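Local coordinates for protein ABC transporter (Thermotoga maritima, PDB 1JI0) that binds ATP and probably hydrolyses it to power the transport of branched-chain amino acids across the membrane, at residues Y107-K112 against A153-P158; S50-L55 against G61-N66; Q10-Y15 against H20-I25; V211-Q216 against K234-V239. One frame throughout, in Å; residues are numbered along the deposited sequence.

Contact 2 is fully buried, whereas contacts 1, 3 and 4 lie partly open to solvent. Contacts 2 and 3 share the antiparallel sheet, where strands 60-65 and 5-16 are neighbours, and they touch directly. Contact 3 also meets contact 4, because K23 pairs its backbone with G215. Contact 1 stands apart, about 36 Å from contact 4 between centres and across the middle of the chain. The chemistry follows these places. Contact 1 gathers arginines and acids. Contact 2 is apolar, an isoleucine methyl set against side chains and helix backbone. Contact 3 joins strand bonds to an aromatic cluster, while contact 4 combines a short tyrosine-glutamate bond and a bridging water with valine packing.

Contact 1: residues Y107-K112 against A153-P158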
# COMPACT_ATOMS: atom_id res chain seq x y z
N TYR A 107 7.60 -13.83 -10.75
CA TYR A 107 8.73 -14.07 -11.64
C TYR A 107 10.01 -14.52 -10.92
O TYR A 107 10.90 -15.11 -11.54
CB TYR A 107 9.06 -12.81 -12.44
CG TYR A 107 9.85 -11.78 -11.66
CD1 TYR A 107 9.22 -10.88 -10.81
CD2 TYR A 107 11.24 -11.73 -11.77
CE1 TYR A 107 9.96 -9.94 -10.07
CE2 TYR A 107 11.99 -10.80 -11.04
CZ TYR A 107 11.34 -9.91 -10.19
OH TYR A 107 12.08 -8.99 -9.49
N ASN A 108 10.10 -14.26 -9.63
CA ASN A 108 11.30 -14.62 -8.89
C ASN A 108 11.05 -15.51 -7.67
O ASN A 108 11.65 -15.30 -6.62
CB ASN A 108 12.01 -13.33 -8.43
CG ASN A 108 13.36 -13.59 -7.81
OD1 ASN A 108 13.97 -12.70 -7.23
ND2 ASN A 108 13.85 -14.82 -7.95
N ARG A 109 10.18 -16.50 -7.81
CA ARG A 109 9.89 -17.35 -6.66
C ARG A 109 10.49 -18.76 -6.64
O ARG A 109 10.88 -19.25 -5.58
CB ARG A 109 8.38 -17.42 -6.42
CG ARG A 109 7.86 -16.23 -5.64
CD ARG A 109 6.85 -16.66 -4.59
NE ARG A 109 5.55 -16.94 -5.17
CZ ARG A 109 4.55 -17.53 -4.52
NH1 ARG A 109 4.72 -17.91 -3.26
NH2 ARG A 109 3.39 -17.73 -5.12
N LYS A 110 10.55 -19.41 -7.80
CA LYS A 110 11.11 -20.76 -7.86
C LYS A 110 10.21 -21.76 -7.12
O LYS A 110 10.43 -22.97 -7.18
CB LYS A 110 12.52 -20.78 -7.25
CG LYS A 110 13.61 -21.26 -8.20
CD LYS A 110 13.43 -22.74 -8.54
CE LYS A 110 14.48 -23.21 -9.55
NZ LYS A 110 14.36 -24.67 -9.81
N ASP A 111 9.22 -21.24 -6.41
CA ASP A 111 8.27 -22.08 -5.67
C ASP A 111 7.63 -23.09 -6.62
O ASP A 111 7.76 -22.97 -7.84
CB ASP A 111 7.16 -21.21 -5.05
CG ASP A 111 7.60 -20.49 -3.79
OD1 ASP A 111 8.69 -19.89 -3.79
OD2 ASP A 111 6.84 -20.53 -2.80
N LYS A 112 6.96 -24.08 -6.05
CA LYS A 112 6.26 -25.08 -6.86
C LYS A 112 4.82 -25.15 -6.36
O LYS A 112 3.88 -24.91 -7.12
CB LYS A 112 6.95 -26.44 -6.75
CG LYS A 112 8.15 -26.61 -7.69
CD LYS A 112 8.58 -28.07 -7.80
CE LYS A 112 9.47 -28.30 -9.02
NZ LYS A 112 9.86 -29.74 -9.20
N ALA A 153 0.81 -8.05 -7.15
CA ALA A 153 1.71 -7.80 -6.04
C ALA A 153 1.71 -8.99 -5.08
O ALA A 153 2.75 -9.39 -4.57
CB ALA A 153 1.28 -6.52 -5.31
N LEU A 154 0.54 -9.57 -4.86
CA LEU A 154 0.43 -10.71 -3.95
C LEU A 154 1.23 -11.92 -4.43
O LEU A 154 1.85 -12.61 -3.63
CB LEU A 154 -1.03 -11.11 -3.75
CG LEU A 154 -1.88 -10.20 -2.86
CD1 LEU A 154 -3.30 -10.77 -2.75
CD2 LEU A 154 -1.25 -10.12 -1.48
N MSE A 155 1.21 -12.17 -5.74
CA MSE A 155 1.94 -13.31 -6.29
C MSE A 155 3.44 -13.27 -6.01
O MSE A 155 4.14 -14.26 -6.20
CB MSE A 155 1.69 -13.42 -7.79
CG MSE A 155 0.28 -13.88 -8.16
SE MSE A 155 -0.22 -15.56 -7.30
CE MSE A 155 1.39 -16.57 -7.61
N SER A 156 3.95 -12.12 -5.57
CA SER A 156 5.37 -12.01 -5.27
C SER A 156 5.61 -12.29 -3.79
O SER A 156 6.74 -12.25 -3.33
CB SER A 156 5.89 -10.61 -5.62
OG SER A 156 5.54 -9.66 -4.63
N ARG A 157 4.53 -12.56 -3.07
CA ARG A 157 4.61 -12.84 -1.63
C ARG A 157 5.43 -11.75 -0.93
O ARG A 157 6.48 -12.01 -0.32
CB ARG A 157 5.24 -14.23 -1.43
CG ARG A 157 5.24 -14.72 0.00
CD ARG A 157 5.44 -16.24 0.07
NE ARG A 157 4.24 -16.97 -0.34
CZ ARG A 157 4.15 -18.29 -0.38
NH1 ARG A 157 5.19 -19.04 -0.03
NH2 ARG A 157 3.02 -18.88 -0.75
N PRO A 158 4.93 -10.51 -0.97
CA PRO A 158 5.55 -9.32 -0.37
C PRO A 158 5.84 -9.42 1.12
O PRO A 158 5.07 -10.03 1.86
CB PRO A 158 4.53 -8.21 -0.66
CG PRO A 158 3.64 -8.77 -1.74
CD PRO A 158 3.55 -10.21 -1.38
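R109 reaches R157 and M155 through bends at chi2 (-138°) and chi3, which lead its guanidinium to the 155-157 turn after helix 142-154. R157 comes to meet it with CG anti to the backbone N (chi1 -173°) and a bend at chi3. R109 NH1 then sits over the centre of the R157 guanidinium, 3.0 Å from R157 CZ. The two planes stand 67° apart, so this is not a parallel stack. The charges are shared with acids. D111 OD2 lies 3.6 Å from R157 NH1 and 3.4 Å from R109 NH1. In both salt bridges the oxygen is well out of the guanidinium plane, so only charge acts. D118 of helix 114-125 forms salt bridges with both arginines and probably lets them sit this close. R109 also meets M155, a selenomethionine here. R109 NH2 is 3.4 Å from M155 CE, and R109 NE is 3.2 Å from M155 O. A leucine in place of R109 would probably leave D111 and D118 with one positive partner fewer and M155 O facing an apolar chain. R157 has positive phi and closes a type I turn that begins at L154. The whole is a salt-bridge network linking a loop to the turn after helix 142-154, a helix that begins within an LSGGE sequence consistent with the ABC signature motif, in the helical part of an ABC ATPase.

Contact 2: residues S50-L55 against G61-N66; sequences SAIAGL and GKIIFN
Where I63 meets A51 and I52, no flat side chain takes part. The ring nearby belongs to F65, further along the same strand. One face of it carries N66 ND2, 3.6 Å above the plane and displaced toward the rim. The F65 side chain also touches I70, K159 and L160, so it packs apart from the helix. The contact itself rests on one methyl group. I63 points its side chain toward the helix, with CG1 anti to its carbonyl carbon (chi1 -57°) and CD1 fully extended beyond. I63 CD1 comes to 3.5 Å from I52 CA and 3.6 Å from A51 O, so it lies against backbone as much as side chain. I63 CD1 also meets I52 CG1 at 4.1 Å, the two side chains crossing at about a right angle. A51 CB flanks the same methyl more distantly. L7 of strand 5-16 touches both isoleucines and helps enclose them. The carbonyl A51 O is already used, taking G54 N at 2.8 Å. L55 N bonds to S50 O at 2.7 Å, and with positive phi at G54 this makes a Schellman motif that ends the helix. That helix starts at the ATP-binding residues K45, T46 and T47. The arrangement is the packing of the antiparallel sheet of an ABC ATPase against the helix that follows its P-loop.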
# COMPACT_ATOMS: atom_id res chain seq x y z
N SER A 50 6.98 6.82 -2.23
CA SER A 50 8.00 6.88 -3.27
C SER A 50 9.38 6.88 -2.63
O SER A 50 10.28 6.19 -3.10
CB SER A 50 7.82 8.14 -4.12
OG SER A 50 6.67 8.03 -4.95
N ALA A 51 9.54 7.66 -1.56
CA ALA A 51 10.82 7.72 -0.87
C ALA A 51 11.17 6.33 -0.37
O ALA A 51 12.26 5.82 -0.61
CB ALA A 51 10.74 8.70 0.29
N ILE A 52 10.22 5.69 0.31
CA ILE A 52 10.43 4.35 0.84
C ILE A 52 10.86 3.39 -0.26
O ILE A 52 11.75 2.56 -0.06
CB ILE A 52 9.15 3.80 1.52
CG1 ILE A 52 8.85 4.60 2.80
CG2 ILE A 52 9.33 2.32 1.85
CD1 ILE A 52 7.46 4.33 3.39
N ALA A 53 10.22 3.50 -1.43
CA ALA A 53 10.53 2.64 -2.57
C ALA A 53 11.77 3.10 -3.34
O ALA A 53 12.19 2.46 -4.30
CB ALA A 53 9.33 2.58 -3.52
N GLY A 54 12.35 4.21 -2.90
CA GLY A 54 13.54 4.74 -3.55
C GLY A 54 13.28 5.37 -4.91
O GLY A 54 14.15 5.35 -5.78
N LEU A 55 12.10 5.94 -5.09
CA LEU A 55 11.74 6.57 -6.36
C LEU A 55 12.01 8.07 -6.30
O LEU A 55 12.03 8.75 -7.32
CB LEU A 55 10.27 6.31 -6.68
CG LEU A 55 9.89 4.83 -6.75
CD1 LEU A 55 8.42 4.68 -7.08
CD2 LEU A 55 10.74 4.15 -7.80
N GLY A 61 17.28 11.82 7.18
CA GLY A 61 16.58 10.74 7.86
C GLY A 61 16.86 9.38 7.26
O GLY A 61 17.63 9.26 6.30
N LYS A 62 16.26 8.34 7.82
CA LYS A 62 16.48 7.00 7.29
C LYS A 62 15.23 6.14 7.24
O LYS A 62 14.27 6.35 7.98
CB LYS A 62 17.57 6.27 8.07
CG LYS A 62 17.27 6.05 9.53
CD LYS A 62 18.36 5.21 10.19
CE LYS A 62 19.73 5.87 10.08
NZ LYS A 62 20.77 5.11 10.85
N ILE A 63 15.28 5.16 6.35
CA ILE A 63 14.20 4.22 6.14
C ILE A 63 14.84 2.87 6.45
O ILE A 63 15.83 2.48 5.83
CB ILE A 63 13.72 4.26 4.67
CG1 ILE A 63 13.28 5.69 4.34
CG2 ILE A 63 12.55 3.30 4.47
CD1 ILE A 63 12.71 5.87 2.94
N ILE A 64 14.27 2.18 7.43
CA ILE A 64 14.80 0.90 7.86
C ILE A 64 13.80 -0.22 7.58
O ILE A 64 12.68 -0.19 8.06
CB ILE A 64 15.11 0.96 9.38
CG1 ILE A 64 15.99 2.18 9.67
CG2 ILE A 64 15.83 -0.31 9.82
CD1 ILE A 64 16.14 2.50 11.14
N PHE A 65 14.23 -1.20 6.79
CA PHE A 65 13.40 -2.35 6.43
C PHE A 65 13.96 -3.55 7.19
O PHE A 65 15.13 -3.91 7.01
CB PHE A 65 13.48 -2.60 4.93
CG PHE A 65 12.71 -3.81 4.48
CD1 PHE A 65 11.33 -3.89 4.68
CD2 PHE A 65 13.35 -4.86 3.83
CE1 PHE A 65 10.61 -5.00 4.24
CE2 PHE A 65 12.63 -5.97 3.38
CZ PHE A 65 11.26 -6.04 3.59
N ASN A 66 13.12 -4.17 8.02
CA ASN A 66 13.52 -5.30 8.86
C ASN A 66 14.87 -5.08 9.51
O ASN A 66 15.74 -5.96 9.50
CB ASN A 66 13.54 -6.60 8.07
CG ASN A 66 12.17 -7.23 7.99
OD1 ASN A 66 11.49 -7.38 9.00
ND2 ASN A 66 11.77 -7.61 6.78

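Contact 3: residues Q10-Y15 against H20-I25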
# COMPACT_ATOMS: atom_id res chain seq x y z
N GLN A 10 12.59 7.23 10.00
CA GLN A 10 13.05 8.14 11.06
C GLN A 10 13.36 9.52 10.51
O GLN A 10 14.14 9.66 9.56
CB GLN A 10 14.31 7.58 11.74
CG GLN A 10 14.21 6.13 12.17
CD GLN A 10 15.44 5.67 12.93
OE1 GLN A 10 16.57 6.02 12.58
NE2 GLN A 10 15.23 4.87 13.97
N SER A 11 12.75 10.54 11.11
CA SER A 11 12.95 11.94 10.72
C SER A 11 13.20 12.11 9.22
O SER A 11 14.18 12.73 8.81
CB SER A 11 14.14 12.52 11.50
OG SER A 11 13.94 12.38 12.90
N LEU A 12 12.30 11.55 8.41
CA LEU A 12 12.41 11.62 6.96
C LEU A 12 12.12 13.00 6.41
O LEU A 12 11.14 13.64 6.78
CB LEU A 12 11.45 10.61 6.32
CG LEU A 12 11.28 10.68 4.79
CD1 LEU A 12 12.59 10.38 4.11
CD2 LEU A 12 10.20 9.70 4.34
N HIS A 13 13.00 13.45 5.51
CA HIS A 13 12.87 14.75 4.85
C HIS A 13 12.96 14.49 3.36
O HIS A 13 13.85 13.77 2.91
CB HIS A 13 13.98 15.71 5.27
CG HIS A 13 13.68 16.47 6.52
ND1 HIS A 13 12.97 17.65 6.52
CD2 HIS A 13 13.94 16.19 7.82
CE1 HIS A 13 12.80 18.06 7.77
NE2 HIS A 13 13.39 17.19 8.57
N VAL A 14 12.04 15.07 2.60
CA VAL A 14 12.07 14.89 1.15
C VAL A 14 11.86 16.22 0.47
O VAL A 14 10.89 16.94 0.75
CB VAL A 14 11.00 13.89 0.68
CG1 VAL A 14 11.03 13.79 -0.84
CG2 VAL A 14 11.26 12.52 1.29
N TYR A 15 12.79 16.56 -0.42
CA TYR A 15 12.75 17.80 -1.17
C TYR A 15 12.81 17.46 -2.65
O TYR A 15 13.63 16.64 -3.06
CB TYR A 15 13.97 18.67 -0.87
CG TYR A 15 14.14 19.15 0.55
CD1 TYR A 15 13.75 20.44 0.92
CD2 TYR A 15 14.77 18.36 1.51
CE1 TYR A 15 14.01 20.94 2.20
CE2 TYR A 15 15.04 18.84 2.79
CZ TYR A 15 14.66 20.13 3.13
OH TYR A 15 14.96 20.62 4.38
N HIS A 20 9.46 21.43 -0.22
CA HIS A 20 9.94 20.60 0.88
C HIS A 20 8.73 19.73 1.23
O HIS A 20 8.02 20.00 2.20
CB HIS A 20 10.31 21.51 2.06
CG HIS A 20 10.90 20.78 3.22
ND1 HIS A 20 11.15 21.40 4.43
CD2 HIS A 20 11.31 19.50 3.36
CE1 HIS A 20 11.68 20.53 5.26
NE2 HIS A 20 11.79 19.37 4.64
N ALA A 21 8.50 18.70 0.42
CA ALA A 21 7.37 17.79 0.56
C ALA A 21 7.19 17.14 1.93
O ALA A 21 6.14 17.26 2.54
CB ALA A 21 7.44 16.73 -0.51
N ILE A 22 8.22 16.42 2.40
CA ILE A 22 8.15 15.76 3.70
C ILE A 22 9.12 16.46 4.63
O ILE A 22 10.30 16.58 4.32
CB ILE A 22 8.51 14.27 3.59
CG1 ILE A 22 7.65 13.59 2.52
CG2 ILE A 22 8.31 13.59 4.93
CD1 ILE A 22 6.16 13.65 2.80
N LYS A 23 8.62 16.92 5.77
CA LYS A 23 9.47 17.66 6.71
C LYS A 23 9.81 16.96 8.03
O LYS A 23 9.47 17.47 9.09
CB LYS A 23 8.82 19.00 7.02
CG LYS A 23 8.32 19.72 5.77
CD LYS A 23 7.53 20.96 6.14
CE LYS A 23 7.00 21.66 4.91
NZ LYS A 23 6.15 22.81 5.29
N GLY A 24 10.48 15.82 7.96
CA GLY A 24 10.89 15.11 9.16
C GLY A 24 9.83 14.27 9.85
O GLY A 24 9.48 14.52 11.00
N ILE A 25 9.30 13.26 9.16
CA ILE A 25 8.28 12.42 9.76
C ILE A 25 8.85 11.11 10.28
O ILE A 25 9.91 10.66 9.82
CB ILE A 25 7.17 12.09 8.73
CG1 ILE A 25 7.78 11.34 7.55
CG2 ILE A 25 6.47 13.38 8.28
CD1 ILE A 25 6.76 10.72 6.64
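V14 and I22 form the tight part of this contact, with L12 and I25 on the same buried face. The V14 and I22 side chains run alongside each other in the same direction, with V14 CB 3.8 Å from I22 CG1. Their backbones make a hydrogen-bonded antiparallel pair, V14 N to I22 O at 2.9 Å and I22 N to V14 O at 3.2 Å. This face rests on helix 45-52, where V14 meets T47 and I22 meets T48. The strands are the two arms of a beta hairpin whose far end brings Y16 and I19 to the bound ATP. A classic bulge sets both A21 and I22 opposite V14, and a G1 bulge sets G24 and I25 opposite L12. The other face is partly open to solvent and belongs to rings. Y15 and H20 form an offset stack, centroids 3.9 Å apart and planes at 5°. K23 CG lies over the opposite face of H20. H20 holds CG anti to its backbone N (chi1 -177°), which sets the ring between Y15 and K23. At its edge, H20 NE2 shares a hydrogen bond with H13 ND1 at 2.8 Å. With a serine at Y15 the stack on one face of H20 is gone, and the imidazole would probably be freer to turn away from H13. H13 spreads over G24, whose CA makes a CH-pi contact 3.6 Å from the H13 centroid.

Contact 4: residues V211-Q216 against K234-V239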
# COMPACT_ATOMS: atom_id res chain seq x y z
N VAL A 211 -1.74 10.82 10.62
CA VAL A 211 -2.39 11.90 9.89
C VAL A 211 -1.33 12.87 9.39
O VAL A 211 -0.69 13.56 10.18
CB VAL A 211 -3.40 12.66 10.78
CG1 VAL A 211 -4.10 13.74 9.97
CG2 VAL A 211 -4.44 11.70 11.33
N LEU A 212 -1.15 12.89 8.07
CA LEU A 212 -0.16 13.75 7.42
C LEU A 212 -0.81 15.04 6.91
O LEU A 212 -1.79 15.00 6.16
CB LEU A 212 0.48 12.98 6.25
CG LEU A 212 1.66 13.55 5.44
CD1 LEU A 212 2.92 13.61 6.29
CD2 LEU A 212 1.91 12.65 4.23
N GLU A 213 -0.26 16.18 7.32
CA GLU A 213 -0.75 17.49 6.89
C GLU A 213 0.44 18.33 6.50
O GLU A 213 1.30 18.63 7.33
CB GLU A 213 -1.51 18.19 8.02
CG GLU A 213 -2.77 17.48 8.47
CD GLU A 213 -3.70 18.38 9.28
OE1 GLU A 213 -3.19 19.17 10.11
OE2 GLU A 213 -4.93 18.30 9.08
N THR A 214 0.50 18.71 5.22
CA THR A 214 1.59 19.52 4.68
C THR A 214 2.96 18.99 5.10
O THR A 214 3.74 19.69 5.73
CB THR A 214 1.46 21.01 5.10
OG1 THR A 214 0.17 21.51 4.70
CG2 THR A 214 2.52 21.85 4.41
N GLY A 215 3.22 17.72 4.76
CA GLY A 215 4.51 17.12 5.06
C GLY A 215 4.86 16.77 6.50
O GLY A 215 5.99 16.38 6.77
N GLN A 216 3.92 16.92 7.43
CA GLN A 216 4.20 16.58 8.82
C GLN A 216 3.07 15.75 9.46
O GLN A 216 1.90 15.91 9.10
CB GLN A 216 4.39 17.85 9.65
CG GLN A 216 5.49 18.77 9.17
CD GLN A 216 5.90 19.78 10.23
OE1 GLN A 216 6.56 19.44 11.21
NE2 GLN A 216 5.48 21.03 10.05
N LYS A 234 -14.03 15.93 12.44
CA LYS A 234 -14.42 17.19 11.80
C LYS A 234 -13.60 17.51 10.56
O LYS A 234 -14.14 17.94 9.55
CB LYS A 234 -14.31 18.34 12.81
CG LYS A 234 -15.35 18.28 13.92
CD LYS A 234 -15.04 19.22 15.09
CE LYS A 234 -14.79 20.65 14.62
NZ LYS A 234 -15.93 21.21 13.85
N ALA A 235 -12.29 17.29 10.63
CA ALA A 235 -11.41 17.60 9.51
C ALA A 235 -11.38 16.57 8.38
O ALA A 235 -11.25 16.93 7.21
CB ALA A 235 -9.99 17.84 10.02
N TYR A 236 -11.50 15.29 8.72
CA TYR A 236 -11.43 14.25 7.71
C TYR A 236 -12.67 13.38 7.53
O TYR A 236 -12.75 12.62 6.57
CB TYR A 236 -10.21 13.37 7.98
CG TYR A 236 -8.90 14.12 7.86
CD1 TYR A 236 -8.31 14.34 6.62
CD2 TYR A 236 -8.28 14.65 8.99
CE1 TYR A 236 -7.13 15.09 6.50
CE2 TYR A 236 -7.10 15.41 8.89
CZ TYR A 236 -6.54 15.62 7.64
OH TYR A 236 -5.39 16.36 7.53
N LEU A 237 -13.63 13.49 8.44
CA LEU A 237 -14.84 12.68 8.33
C LEU A 237 -16.14 13.50 8.23
O LEU A 237 -17.23 12.94 8.14
CB LEU A 237 -14.90 11.69 9.50
CG LEU A 237 -13.60 10.90 9.74
CD1 LEU A 237 -13.76 9.96 10.92
CD2 LEU A 237 -13.22 10.12 8.50
N GLY A 238 -16.00 14.83 8.24
CA GLY A 238 -17.14 15.73 8.12
C GLY A 238 -18.16 15.74 9.25
O GLY A 238 -19.34 15.46 9.02
N VAL A 239 -17.73 16.10 10.46
CA VAL A 239 -18.62 16.13 11.62
C VAL A 239 -18.63 17.47 12.32
O VAL A 239 -18.60 17.55 13.56
CB VAL A 239 -18.23 15.05 12.65
CG1 VAL A 239 -19.19 15.04 13.82
CG2 VAL A 239 -18.26 13.70 11.99
O HOH W 1 -3.90 16.48 5.19
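Y236 OH gives a short hydrogen bond to E213 OE2, at 2.5 Å. The carboxylate oxygen receives it on its anti lone pair, the one away from its partner oxygen. E213 OE2 lies at the edge of the tyrosine ring, near its plane, while the carboxylate is turned 51° from the ring. The same hydroxyl accepts from a water 2.8 Å from Y236 OH; this water, too, lies in the ring plane. That water gives its second hydrogen to L212 O, again at 2.8 Å. The phenol oxygen is therefore gripped twice, once as donor and once as acceptor. Two partners near the ring plane probably limit how far the ring can rotate. V211 adds the apolar part, with V211 CG1 3.6 Å from Y236 CE2. V211 and E213 point toward the tyrosine, and L212 between them points away. E213 has CG anti to its carbonyl carbon (chi1 -64°) and runs out extended from there, which carries the carboxylate to the hydroxyl. Just beyond E213 the chain makes a type I' turn, with E213 N bonded to Q216 O at 2.8 Å and Q216 N to E213 O at 3.1 Å. T214 and G215 at its corner both have positive phi. L212 packs on L37 and A43, close to the ATP-binding residues G44 and K45. Strand 208-213 runs between strands 34-38 and 216-222 of the mixed sheet, while Y236 ends helix 230-236 and also touches A199 of helix 199-205.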